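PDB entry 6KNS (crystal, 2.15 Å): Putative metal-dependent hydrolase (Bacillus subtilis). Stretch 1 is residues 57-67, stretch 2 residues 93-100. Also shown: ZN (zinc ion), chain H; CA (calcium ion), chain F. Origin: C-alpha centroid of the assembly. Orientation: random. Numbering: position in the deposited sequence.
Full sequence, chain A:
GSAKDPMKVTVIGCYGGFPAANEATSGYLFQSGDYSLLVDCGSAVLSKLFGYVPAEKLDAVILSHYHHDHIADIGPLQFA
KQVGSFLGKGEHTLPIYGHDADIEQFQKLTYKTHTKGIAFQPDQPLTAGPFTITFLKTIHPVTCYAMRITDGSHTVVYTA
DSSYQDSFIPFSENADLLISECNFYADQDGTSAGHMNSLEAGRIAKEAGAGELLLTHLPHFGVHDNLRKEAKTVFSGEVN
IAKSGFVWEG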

ATOM      1  N   LYS A  57      17.460   6.697   4.102  1.00 30.79           N
ATOM      2  CA  LYS A  57      18.053   7.743   3.281  1.00 30.22           C
ATOM      3  C   LYS A  57      17.001   8.705   2.717  1.00 28.10           C
ATOM      4  O   LYS A  57      17.325   9.642   2.038  1.00 28.19           O
ATOM      5  N   LEU A  58      15.740   8.506   3.059  1.00 26.22           N
ATOM      6  CA  LEU A  58      14.684   9.386   2.611  1.00 25.10           C
ATOM      7  C   LEU A  58      14.647  10.613   3.535  1.00 24.53           C
ATOM      8  O   LEU A  58      14.553  10.465   4.744  1.00 25.71           O
ATOM      9  N   ASP A  59      14.760  11.815   2.987  1.00 23.92           N
ATOM     10  CA  ASP A  59      14.856  13.022   3.795  1.00 24.60           C
ATOM     11  C   ASP A  59      13.512  13.664   4.108  1.00 24.05           C
ATOM     12  O   ASP A  59      13.365  14.313   5.137  1.00 24.64           O
ATOM     13  N   ALA A  60      12.540  13.542   3.212  1.00 22.48           N
ATOM     14  CA  ALA A  60      11.245  14.158   3.471  1.00 21.93           C
ATOM     15  C   ALA A  60      10.211  13.595   2.541  1.00 20.26           C
ATOM     16  O   ALA A  60      10.544  13.041   1.510  1.00 20.87           O
ATOM     17  N   VAL A  61       8.963  13.706   2.959  1.00 19.65           N
ATOM     18  CA  VAL A  61       7.812  13.346   2.173  1.00 18.47           C
ATOM     19  C   VAL A  61       6.916  14.584   2.116  1.00 19.34           C
ATOM     20  O   VAL A  61       6.857  15.342   3.072  1.00 19.33           O
ATOM     21  N   ILE A  62       6.225  14.776   0.995  1.00 19.16           N
ATOM     22  CA  ILE A  62       5.175  15.799   0.891  1.00 19.41           C
ATOM     23  C   ILE A  62       3.982  15.199   0.165  1.00 18.53           C
ATOM     24  O   ILE A  62       4.163  14.446  -0.815  1.00 18.95           O
ATOM     25  N   LEU A  63       2.799  15.521   0.677  1.00 18.28           N
ATOM     26  CA  LEU A  63       1.530  14.963   0.267  1.00 17.89           C
ATOM     27  C   LEU A  63       0.606  16.026  -0.340  1.00 19.12           C
ATOM     28  O   LEU A  63       0.340  17.038   0.278  1.00 19.26           O
ATOM     29  N   SER A  64       0.161  15.807  -1.582  1.00 18.90           N
ATOM     30  CA  SER A  64      -0.691  16.783  -2.266  1.00 19.90           C
ATOM     31  C   SER A  64      -2.093  16.817  -1.624  1.00 19.64           C
ATOM     32  O   SER A  64      -2.710  17.883  -1.541  1.00 19.99           O
ATOM     33  N   HIS A  65      -2.580  15.654  -1.210  1.00 17.97           N
ATOM     34  CA  HIS A  65      -3.891  15.523  -0.613  1.00 18.30           C
ATOM     35  C   HIS A  65      -4.062  14.148   0.016  1.00 18.53           C
ATOM     36  O   HIS A  65      -3.170  13.292  -0.111  1.00 18.10           O
ATOM     37  N   TYR A  66      -5.181  13.932   0.698  1.00 18.18           N
ATOM     38  CA  TYR A  66      -5.319  12.756   1.528  1.00 19.04           C
ATOM     39  C   TYR A  66      -6.238  11.656   0.997  1.00 19.90           C
ATOM     40  O   TYR A  66      -6.675  10.788   1.751  1.00 20.48           O
ATOM     41  N   HIS A  67      -6.453  11.627  -0.303  1.00 19.80           N
ATOM     42  CA  HIS A  67      -7.122  10.487  -0.951  1.00 18.72           C
ATOM     43  C   HIS A  67      -6.216   9.247  -0.799  1.00 18.55           C
ATOM     44  O   HIS A  67      -4.989   9.369  -0.863  1.00 18.03           O
ATOM     45  N   THR A  93      14.058  11.918  12.747  1.00 33.62           N
ATOM     46  CA  THR A  93      12.652  11.981  12.457  1.00 29.91           C
ATOM     47  C   THR A  93      12.467  12.404  10.995  1.00 27.93           C
ATOM     48  O   THR A  93      13.071  13.356  10.504  1.00 28.03           O
ATOM     49  N   LEU A  94      11.656  11.656  10.279  1.00 25.85           N
ATOM     50  CA  LEU A  94      11.394  11.976   8.883  1.00 23.97           C
ATOM     51  C   LEU A  94      10.243  12.986   8.889  1.00 22.88           C
ATOM     52  O   LEU A  94       9.183  12.672   9.418  1.00 22.20           O
ATOM     53  N   PRO A  95      10.453  14.186   8.309  1.00 22.35           N
ATOM     54  CA  PRO A  95       9.345  15.140   8.205  1.00 22.32           C
ATOM     55  C   PRO A  95       8.378  14.705   7.078  1.00 21.68           C
ATOM     56  O   PRO A  95       8.825  14.317   5.988  1.00 21.44           O
ATOM     57  N   ILE A  96       7.082  14.739   7.376  1.00 20.31           N
ATOM     58  CA  ILE A  96       6.044  14.532   6.381  1.00 19.20           C
ATOM     59  C   ILE A  96       5.200  15.805   6.321  1.00 19.87           C
ATOM     60  O   ILE A  96       4.494  16.123   7.275  1.00 19.91           O
ATOM     61  N   TYR A  97       5.345  16.538   5.216  1.00 20.16           N
ATOM     62  CA  TYR A  97       4.623  17.783   4.925  1.00 20.87           C
ATOM     63  C   TYR A  97       3.245  17.484   4.317  1.00 20.86           C
ATOM     64  O   TYR A  97       3.125  16.674   3.403  1.00 19.63           O
ATOM     65  N   GLY A  98       2.221  18.171   4.802  1.00 21.38           N
ATOM     66  CA  GLY A  98       0.863  18.017   4.268  1.00 21.05           C
ATOM     67  C   GLY A  98       0.039  19.235   4.598  1.00 21.91           C
ATOM     68  O   GLY A  98       0.449  20.047   5.398  1.00 22.37           O
ATOM     69  N   HIS A  99      -1.134  19.388   3.990  1.00 22.55           N
ATOM     70  CA  HIS A  99      -1.942  20.573   4.308  1.00 24.05           C
ATOM     71  C   HIS A  99      -2.718  20.256   5.562  1.00 23.81           C
ATOM     72  O   HIS A  99      -2.883  19.096   5.891  1.00 23.43           O
ATOM     73  N   ASP A 100      -3.157  21.277   6.278  1.00 24.60           N
ATOM     74  CA  ASP A 100      -3.926  21.045   7.488  1.00 24.76           C
ATOM     75  C   ASP A 100      -5.390  21.577   7.441  1.00 25.11           C
ATOM     76  O   ASP A 100      -6.025  21.733   8.480  1.00 25.16           O
TER

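A short strand in each stretch, around Val61 and around Ile96, runs parallel to the other, the axes 14° apart and 4.6 Å at closest approach, and 621 Å² of surface is buried between the two stretches. The backbone ladder sets the register: Val61 N donates to Pro95 O (3.1 Å, 163° at the hydrogen), Tyr97 N to Val61 O (2.9 Å, 165°) and Leu63 N to Tyr97 O (3.0 Å, 148°). Bridged pairs therefore present their side chains together, Val61 with Ile96 on one face of the sheet and Ile62 with Tyr97 on the other.

Apolar packing follows that division. On the Val61 face, Val61 (chi1 t) places CG1 4.1 Å from Ile96 CG2 and CG2 4.0 Å from Leu94 CD2. Ile96 adopts m, t, and its CG2 also lies 4.0 Å from Leu63 CD1, the Leu63 side chain being m, t. Leu94 leaves its backbone sideways, but its t, p rotamer brings the end nearer: CD1 sits 3.3 Å from Leu58 O, and CD2 4.3 Å from CD2 of Leu58, which is also t, p. On the other face, Ile62 (t, t) sets CG1 3.9 Å from Tyr97 CB. Tyr97, with chi1 m, brings CE2 to 4.2 Å from Ala60 CB, which approaches the ring at its edge. Ala60 CB also lies 4.1 Å from Pro95 CG.

A further aromatic and polar cluster forms around Tyr66, Gly98 and His99. Tyr66 points toward stretch 2 with chi1 m, and its OH donates a hydrogen bond to His99 O at 2.7 Å. The same hydroxyl is 3.5 Å from Gly98 CA; an ideal CB on Gly98 would fall 2.4 Å from Tyr66 OH, a clash, so the glycine leaves room for the phenol. His99 (chi1 p) turns its ring end nearer, with Tyr66 CE2 over one ring face, 3.4 Å from His99 NE2. The ring planes meet obliquely at 59°, with centroids 4.8 Å apart.

Two waters extend this junction. Water 1 donates to Leu63 O (3.0 Å) and accepts from His99 N (2.9 Å), while water 2 accepts from Tyr66 N (3.0 Å) and hydrogen-bonds His99 NE2 (3.1 Å).

Zinc is bound by His65 NE2 at 2.3 Å and His67 ND1 at 2.1 Å; the end of the His65 side chain leads away from stretch 2, and its ND1 donates to Ser64 OG (2.9 Å, 163°), Ser64 having chi1 p. Calcium is held by Lys57 O (2.7 Å), Asp59 OD2 (2.6 Å) and water 3 (2.5 Å).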

ATOM      1  CB  LYS A  57      18.902   7.110   2.177  1.00 31.07           C
ATOM      2  CG  LYS A  57      20.285   6.683   2.682  1.00 34.30           C
ATOM      3  CD  LYS A  57      21.066   5.919   1.595  1.00 40.30           C
ATOM      4  CE  LYS A  57      22.377   5.259   2.125  1.00 43.98           C
ATOM      5  NZ  LYS A  57      22.744   4.011   1.367  1.00 43.24           N
ATOM      6  CB  LEU A  58      13.378   8.594   2.628  1.00 24.63           C
ATOM      7  CG  LEU A  58      12.139   9.154   1.952  1.00 25.70           C
ATOM      8  CD1 LEU A  58      12.335   9.200   0.403  1.00 24.11           C
ATOM      9  CD2 LEU A  58      10.969   8.270   2.369  1.00 22.76           C
ATOM     10  CB  ASP A  59      15.726  14.070   3.105  1.00 25.73           C
ATOM     11  CG  ASP A  59      17.160  13.583   2.878  1.00 27.62           C
ATOM     12  OD1 ASP A  59      18.030  13.773   3.759  1.00 28.34           O
ATOM     13  OD2 ASP A  59      17.404  12.982   1.830  1.00 26.51           O
ATOM     14  CB  ALA A  60      11.338  15.698   3.321  1.00 22.98           C
ATOM     15  CB  VAL A  61       7.040  12.202   2.820  1.00 18.00           C
ATOM     16  CG1 VAL A  61       5.767  11.865   2.016  1.00 16.24           C
ATOM     17  CG2 VAL A  61       7.938  10.958   2.973  1.00 17.08           C
ATOM     18  CB  ILE A  62       5.666  17.105   0.194  1.00 19.96           C
ATOM     19  CG1 ILE A  62       4.549  18.147   0.138  1.00 20.63           C
ATOM     20  CG2 ILE A  62       6.110  16.852  -1.237  1.00 21.35           C
ATOM     21  CD1 ILE A  62       5.114  19.573  -0.088  1.00 22.59           C
ATOM     22  CB  LEU A  63       0.833  14.384   1.492  1.00 17.47           C
ATOM     23  CG  LEU A  63       1.624  13.288   2.196  1.00 16.53           C
ATOM     24  CD1 LEU A  63       0.807  12.809   3.413  1.00 16.40           C
ATOM     25  CD2 LEU A  63       1.962  12.095   1.232  1.00 12.65           C
ATOM     26  CB  SER A  64      -0.860  16.424  -3.739  1.00 19.90           C
ATOM     27  OG  SER A  64      -1.370  15.097  -3.862  1.00 18.83           O
ATOM     28  CB  HIS A  65      -5.003  15.823  -1.616  1.00 18.45           C
ATOM     29  CG  HIS A  65      -5.193  14.816  -2.722  1.00 20.66           C
ATOM     30  ND1 HIS A  65      -4.226  14.534  -3.666  1.00 18.09           N
ATOM     31  CD2 HIS A  65      -6.302  14.124  -3.099  1.00 19.92           C
ATOM     32  CE1 HIS A  65      -4.732  13.688  -4.554  1.00 21.33           C
ATOM     33  NE2 HIS A  65      -5.986  13.421  -4.231  1.00 16.43           N
ATOM     34  CB  TYR A  66      -5.776  13.191   2.918  1.00 19.59           C
ATOM     35  CG  TYR A  66      -4.799  14.158   3.625  1.00 19.17           C
ATOM     36  CD1 TYR A  66      -3.605  13.689   4.132  1.00 19.72           C
ATOM     37  CD2 TYR A  66      -5.089  15.483   3.798  1.00 18.77           C
ATOM     38  CE1 TYR A  66      -2.724  14.503   4.788  1.00 19.90           C
ATOM     39  CE2 TYR A  66      -4.185  16.345   4.487  1.00 19.50           C
ATOM     40  CZ  TYR A  66      -3.000  15.837   4.953  1.00 19.60           C
ATOM     41  OH  TYR A  66      -2.072  16.578   5.647  1.00 18.24           O
ATOM     42  CB  HIS A  67      -7.355  10.787  -2.442  1.00 17.80           C
ATOM     43  CG  HIS A  67      -8.673  11.417  -2.761  1.00 18.28           C
ATOM     44  ND1 HIS A  67      -8.925  12.050  -3.966  1.00 17.46           N
ATOM     45  CD2 HIS A  67      -9.844  11.442  -2.069  1.00 18.99           C
ATOM     46  CE1 HIS A  67     -10.187  12.466  -3.987  1.00 18.93           C
ATOM     47  NE2 HIS A  67     -10.764  12.112  -2.846  1.00 19.33           N
ATOM     48  CB  THR A  93      11.967  12.958  13.442  1.00 29.73           C
ATOM     49  OG1 THR A  93      12.373  12.590  14.752  1.00 29.32           O
ATOM     50  CG2 THR A  93      10.462  12.893  13.371  1.00 27.60           C
ATOM     51  CB  LEU A  94      10.979  10.731   8.141  1.00 23.04           C
ATOM     52  CG  LEU A  94      10.443  10.930   6.735  1.00 22.36           C
ATOM     53  CD1 LEU A  94      11.590  11.426   5.804  1.00 21.32           C
ATOM     54  CD2 LEU A  94       9.792   9.627   6.244  1.00 20.11           C
ATOM     55  CB  PRO A  95      10.021  16.498   7.909  1.00 23.00           C
ATOM     56  CG  PRO A  95      11.446  16.145   7.360  1.00 24.31           C
ATOM     57  CD  PRO A  95      11.770  14.768   7.971  1.00 24.00           C
ATOM     58  CB  ILE A  96       5.149  13.332   6.695  1.00 18.16           C
ATOM     59  CG1 ILE A  96       5.978  12.063   6.890  1.00 18.44           C
ATOM     60  CG2 ILE A  96       4.136  13.096   5.530  1.00 16.31           C
ATOM     61  CD1 ILE A  96       5.160  10.853   7.296  1.00 15.70           C
ATOM     62  CB  TYR A  97       5.423  18.648   3.917  1.00 21.84           C
ATOM     63  CG  TYR A  97       6.719  19.161   4.493  1.00 22.98           C
ATOM     64  CD1 TYR A  97       6.730  20.310   5.253  1.00 26.41           C
ATOM     65  CD2 TYR A  97       7.907  18.452   4.359  1.00 24.31           C
ATOM     66  CE1 TYR A  97       7.897  20.790   5.834  1.00 29.13           C
ATOM     67  CE2 TYR A  97       9.116  18.926   4.955  1.00 26.40           C
ATOM     68  CZ  TYR A  97       9.069  20.084   5.691  1.00 28.48           C
ATOM     69  OH  TYR A  97      10.153  20.601   6.292  1.00 32.26           O
ATOM     70  CB  HIS A  99      -2.866  20.962   3.138  1.00 24.72           C
ATOM     71  CG  HIS A  99      -4.023  20.045   2.935  1.00 23.57           C
ATOM     72  ND1 HIS A  99      -5.160  20.131   3.698  1.00 23.18           N
ATOM     73  CD2 HIS A  99      -4.252  19.073   2.013  1.00 23.38           C
ATOM     74  CE1 HIS A  99      -6.027  19.219   3.283  1.00 25.26           C
ATOM     75  NE2 HIS A  99      -5.503  18.570   2.257  1.00 22.17           N
ATOM     76  CB  ASP A 100      -3.155  21.545   8.699  1.00 24.83           C
ATOM     77  CG  ASP A 100      -3.116  23.055   8.787  1.00 27.50           C
ATOM     78  OD1 ASP A 100      -3.604  23.735   7.856  1.00 27.51           O
ATOM     79  OD2 ASP A 100      -2.609  23.544   9.814  1.00 27.81           O
TER
HETATM   80 ZN    ZN H 304      -7.613  12.546  -5.536  1.00 24.88          ZN
HETATM   81 CA    CA F 302      19.413  11.400   2.294  1.00 63.01          CA
HETATM   82  O   HOH W   1      -1.783  17.091   2.341  1.00 23.03           O
HETATM   83  O   HOH W   2      -7.091  16.152   1.123  1.00 19.29           O
HETATM   84  O   HOH W   3      18.727  10.550   0.001  1.00 35.22           O